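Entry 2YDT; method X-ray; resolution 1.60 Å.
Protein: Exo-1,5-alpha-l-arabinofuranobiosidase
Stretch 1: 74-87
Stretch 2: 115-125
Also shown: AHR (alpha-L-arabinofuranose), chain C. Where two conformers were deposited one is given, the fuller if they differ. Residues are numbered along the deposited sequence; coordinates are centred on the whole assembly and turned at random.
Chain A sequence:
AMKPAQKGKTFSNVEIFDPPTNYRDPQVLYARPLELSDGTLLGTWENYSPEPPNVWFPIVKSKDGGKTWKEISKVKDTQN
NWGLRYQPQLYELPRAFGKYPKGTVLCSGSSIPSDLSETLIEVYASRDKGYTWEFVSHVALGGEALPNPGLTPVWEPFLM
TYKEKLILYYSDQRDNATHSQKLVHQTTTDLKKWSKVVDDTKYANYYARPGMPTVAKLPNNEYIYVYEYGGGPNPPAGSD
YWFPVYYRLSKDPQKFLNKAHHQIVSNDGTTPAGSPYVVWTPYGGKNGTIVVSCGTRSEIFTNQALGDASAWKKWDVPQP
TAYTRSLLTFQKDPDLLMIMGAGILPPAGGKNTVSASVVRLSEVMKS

Stretch 1 (74-87) KVKDTQNNWGLRYQ
Stretch 2, residues 115-125: DLSETLIEVYA

Tyr 124, Trp 82 and Leu 116 cover the most surface in this contact, which buries 580 Å², both sides summed, between a largely looped stretch 1 and stretch 2, a loop leading into the strand 119-125. On that strand Leu 120, Glu 122 and Tyr 124 point toward stretch 1; the alternate residues do not. The register pairs Val 75 with Tyr 124 (CA-CA 7.7 Å) and Leu 84 with Glu 122 (CA-CA 8.7 Å).

Tyr 124 (chi1 -80°, chi2 74°) suits its place by being greasy along its length and polar at its tip. Val 75 CG1 (chi1 t) packs 3.8 Å from Tyr 124 CB, Leu 84 CD1 (m, t) lies over one ring face, 4.0 Å from Tyr 124 CE1, and Thr 78 N donates to Tyr 124 OH at 3.1 Å.

Asp 77 (t) shapes the loop: OD1 accepts from Gln 79 N and Asn 80 N, OD2 from Trp 82 N and Gly 83 N, all at 2.9 Å. One water accepts from Tyr 124 OH (2.6 Å) and donates to Asp 77 OD1 and Glu 122 OE2 (both 2.7 Å). Asn 80 ND2 also reaches Glu 122 OE2, a 3.0 Å hydrogen bond.

Trp 82 (m, chi2 -12°) sets its ring edge against Leu 120, Trp 82 CZ3 to Leu 120 CB 4.0 Å. Leu 116, at phi/psi 64/21 (m, t), brings CD2 within 3.9 Å of Arg 85 CD.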

# COMPACT_ATOMS: atom_id res chain seq x y z
N LYS A 74 10.64 -9.76 13.52
CA LYS A 74 11.17 -8.62 12.79
C LYS A 74 11.69 -9.10 11.45
O LYS A 74 12.40 -10.09 11.37
CB LYS A 74 12.32 -7.97 13.56
CG LYS A 74 11.98 -7.52 14.99
CD LYS A 74 13.21 -6.93 15.65
CE LYS A 74 13.00 -6.53 17.09
NZ LYS A 74 14.33 -6.47 17.75
N VAL A 75 11.33 -8.39 10.38
CA VAL A 75 11.91 -8.62 9.08
C VAL A 75 13.16 -7.74 8.99
O VAL A 75 13.10 -6.50 9.04
CB VAL A 75 10.96 -8.30 7.91
CG1 VAL A 75 11.51 -8.99 6.61
CG2 VAL A 75 9.56 -8.76 8.20
N LYS A 76 14.32 -8.37 8.88
CA LYS A 76 15.62 -7.69 8.84
C LYS A 76 16.31 -7.83 7.49
O LYS A 76 16.14 -8.85 6.78
CB LYS A 76 16.56 -8.24 9.93
CG LYS A 76 16.05 -8.05 11.33
CD LYS A 76 17.11 -8.46 12.36
CE LYS A 76 16.59 -8.35 13.76
NZ LYS A 76 17.63 -8.79 14.80
N ASP A 77 17.11 -6.82 7.14
CA ASP A 77 17.96 -6.86 5.96
C ASP A 77 19.19 -7.77 6.30
O ASP A 77 20.03 -7.37 7.10
CB ASP A 77 18.44 -5.47 5.64
CG ASP A 77 19.51 -5.42 4.56
OD1 ASP A 77 19.69 -6.40 3.81
OD2 ASP A 77 20.13 -4.35 4.48
N THR A 78 19.21 -8.95 5.70
CA THR A 78 20.32 -9.92 5.88
C THR A 78 21.31 -9.84 4.74
O THR A 78 22.35 -10.52 4.78
CB THR A 78 19.79 -11.32 5.98
OG1 THR A 78 19.21 -11.71 4.74
CG2 THR A 78 18.75 -11.48 7.13
N GLN A 79 21.06 -9.00 3.73
CA GLN A 79 21.85 -8.98 2.52
C GLN A 79 22.79 -7.80 2.37
O GLN A 79 23.91 -7.97 1.86
CB GLN A 79 20.89 -9.02 1.32
CG GLN A 79 20.03 -10.27 1.27
CD GLN A 79 20.86 -11.54 1.24
OE1 GLN A 79 21.63 -11.77 0.30
NE2 GLN A 79 20.79 -12.30 2.32
N ASN A 80 22.34 -6.60 2.73
CA ASN A 80 23.02 -5.37 2.31
C ASN A 80 23.72 -4.59 3.40
O ASN A 80 24.44 -3.64 3.11
CB ASN A 80 22.01 -4.41 1.60
CG ASN A 80 21.13 -5.11 0.59
OD1 ASN A 80 21.64 -5.82 -0.30
ND2 ASN A 80 19.81 -4.89 0.66
N ASN A 81 23.54 -4.99 4.65
CA ASN A 81 23.97 -4.23 5.81
C ASN A 81 23.48 -2.78 5.75
O ASN A 81 24.20 -1.84 6.09
CB ASN A 81 25.50 -4.30 6.02
CG ASN A 81 25.90 -4.01 7.46
OD1 ASN A 81 25.09 -3.98 8.39
ND2 ASN A 81 27.20 -3.83 7.65
N TRP A 82 22.24 -2.61 5.30
CA TRP A 82 21.63 -1.30 5.19
C TRP A 82 20.43 -1.13 6.15
O TRP A 82 20.27 -0.07 6.77
CB TRP A 82 21.10 -1.10 3.75
CG TRP A 82 22.12 -0.84 2.69
CD1 TRP A 82 23.44 -0.53 2.85
CD2 TRP A 82 21.84 -0.74 1.30
NE1 TRP A 82 24.02 -0.30 1.63
CE2 TRP A 82 23.07 -0.42 0.65
CE3 TRP A 82 20.70 -0.93 0.52
CZ2 TRP A 82 23.14 -0.26 -0.74
CZ3 TRP A 82 20.78 -0.76 -0.84
CH2 TRP A 82 21.99 -0.43 -1.46
N GLY A 83 19.55 -2.12 6.18
CA GLY A 83 18.25 -2.01 6.87
C GLY A 83 17.09 -2.14 5.90
O GLY A 83 17.23 -1.98 4.70
N LEU A 84 15.94 -2.51 6.44
CA LEU A 84 14.64 -2.54 5.70
C LEU A 84 13.91 -1.28 6.21
O LEU A 84 13.46 -1.22 7.35
CB LEU A 84 13.86 -3.83 5.97
CG LEU A 84 14.44 -5.07 5.29
CD1 LEU A 84 13.59 -6.30 5.58
CD2 LEU A 84 14.56 -4.86 3.77
N ARG A 85 13.85 -0.27 5.34
CA ARG A 85 13.62 1.11 5.78
C ARG A 85 12.25 1.67 5.39
O ARG A 85 11.55 2.23 6.24
CB ARG A 85 14.74 2.00 5.26
CG ARG A 85 14.73 3.43 5.89
CD ARG A 85 15.95 4.24 5.46
NE ARG A 85 17.19 3.50 5.77
CZ ARG A 85 17.76 3.42 6.98
NH1 ARG A 85 17.31 4.11 8.01
NH2 ARG A 85 18.84 2.67 7.15
N TYR A 86 11.89 1.57 4.10
CA TYR A 86 10.68 2.23 3.61
C TYR A 86 9.68 1.24 3.00
O TYR A 86 10.07 0.25 2.39
CB TYR A 86 11.01 3.27 2.51
CG TYR A 86 11.60 4.60 2.93
CD1 TYR A 86 11.65 5.01 4.28
CD2 TYR A 86 12.07 5.47 1.96
CE1 TYR A 86 12.14 6.27 4.63
CE2 TYR A 86 12.57 6.73 2.31
CZ TYR A 86 12.62 7.10 3.65
OH TYR A 86 13.09 8.37 3.98
N GLN A 87 8.41 1.56 3.15
CA GLN A 87 7.34 1.03 2.29
C GLN A 87 7.15 -0.48 2.31
O GLN A 87 7.04 -1.11 1.26
CB GLN A 87 7.54 1.57 0.86
CG GLN A 87 7.52 3.11 0.81
CD GLN A 87 8.63 3.77 0.02
OE1 GLN A 87 9.27 3.14 -0.84
NE2 GLN A 87 8.86 5.05 0.28
N ASP A 115 22.15 6.81 4.88
CA ASP A 115 22.37 8.05 4.16
C ASP A 115 21.44 8.30 2.97
O ASP A 115 21.56 9.33 2.27
CB ASP A 115 23.84 8.13 3.80
CG ASP A 115 24.24 7.24 2.66
OD1 ASP A 115 23.44 6.49 2.09
OD2 ASP A 115 25.45 7.27 2.29
N LEU A 116 20.51 7.35 2.75
CA LEU A 116 19.48 7.40 1.72
C LEU A 116 20.01 7.38 0.29
O LEU A 116 19.29 7.77 -0.64
CB LEU A 116 18.57 8.63 1.91
CG LEU A 116 17.89 8.79 3.25
CD1 LEU A 116 16.89 9.98 3.20
CD2 LEU A 116 17.20 7.51 3.69
N SER A 117 21.24 6.90 0.10
CA SER A 117 21.91 7.01 -1.22
C SER A 117 21.42 6.06 -2.32
O SER A 117 21.64 6.30 -3.54
CB SER A 117 23.41 6.85 -1.00
OG SER A 117 23.79 5.61 -0.49
N GLU A 118 20.76 4.96 -1.92
CA GLU A 118 20.23 3.96 -2.87
C GLU A 118 18.90 3.41 -2.37
O GLU A 118 18.56 3.57 -1.18
CB GLU A 118 21.21 2.79 -3.06
CG GLU A 118 22.59 3.23 -3.55
CD GLU A 118 23.50 2.06 -3.83
OE1 GLU A 118 23.22 1.30 -4.77
OE2 GLU A 118 24.51 1.91 -3.11
N THR A 119 18.15 2.82 -3.29
CA THR A 119 16.87 2.15 -3.01
C THR A 119 16.88 0.76 -3.62
O THR A 119 17.37 0.56 -4.71
CB THR A 119 15.68 2.97 -3.54
OG1 THR A 119 15.98 3.45 -4.86
CG2 THR A 119 15.41 4.20 -2.66
N LEU A 120 16.36 -0.21 -2.88
CA LEU A 120 16.36 -1.58 -3.34
C LEU A 120 15.12 -2.33 -2.83
O LEU A 120 15.03 -2.68 -1.64
CB LEU A 120 17.67 -2.26 -2.90
CG LEU A 120 17.93 -3.72 -3.25
CD1 LEU A 120 17.65 -4.05 -4.73
CD2 LEU A 120 19.36 -4.08 -2.83
N ILE A 121 14.18 -2.57 -3.75
CA ILE A 121 12.98 -3.30 -3.44
C ILE A 121 13.36 -4.80 -3.34
O ILE A 121 13.86 -5.38 -4.29
CB ILE A 121 11.82 -3.04 -4.45
CG1 ILE A 121 11.34 -1.58 -4.32
CG2 ILE A 121 10.70 -4.02 -4.20
CD1 ILE A 121 10.37 -1.12 -5.44
N GLU A 122 13.01 -5.39 -2.19
CA GLU A 122 13.32 -6.78 -1.80
C GLU A 122 12.06 -7.54 -1.60
O GLU A 122 11.01 -6.96 -1.30
CB GLU A 122 14.05 -6.80 -0.44
CG GLU A 122 15.28 -5.88 -0.31
CD GLU A 122 16.47 -6.43 -1.03
OE1 GLU A 122 16.31 -6.79 -2.21
OE2 GLU A 122 17.58 -6.49 -0.43
N VAL A 123 12.13 -8.86 -1.74
CA VAL A 123 11.09 -9.76 -1.22
C VAL A 123 11.69 -10.70 -0.17
O VAL A 123 12.69 -11.36 -0.45
CB VAL A 123 10.36 -10.59 -2.33
CG1 VAL A 123 9.37 -11.61 -1.77
CG2 VAL A 123 9.67 -9.64 -3.29
N TYR A 124 11.05 -10.76 0.99
CA TYR A 124 11.32 -11.71 2.08
C TYR A 124 10.08 -12.59 2.24
O TYR A 124 8.94 -12.18 1.92
CB TYR A 124 11.62 -10.96 3.41
CG TYR A 124 13.03 -10.44 3.48
CD1 TYR A 124 13.42 -9.34 2.74
CD2 TYR A 124 14.01 -11.11 4.23
CE1 TYR A 124 14.77 -8.90 2.74
CE2 TYR A 124 15.30 -10.69 4.25
CZ TYR A 124 15.71 -9.60 3.52
OH TYR A 124 17.04 -9.21 3.53
N ALA A 125 10.27 -13.80 2.75
CA ALA A 125 9.18 -14.76 2.89
C ALA A 125 9.22 -15.45 4.23
O ALA A 125 10.29 -15.65 4.79
CB ALA A 125 9.24 -15.82 1.79
O5 AHR C . 7.65 6.07 2.86
C5 AHR C . 8.51 7.15 3.27
C4 AHR C . 8.43 8.31 2.32
O4 AHR C . 8.90 7.99 1.03
C3 AHR C . 9.36 9.48 2.72
O3 AHR C . 8.81 10.32 3.76
C2 AHR C . 9.44 10.25 1.42
O2 AHR C . 10.65 11.01 1.24
C1 AHR C . 9.32 9.17 0.38
O HOH W 1 17.56 -6.98 2.22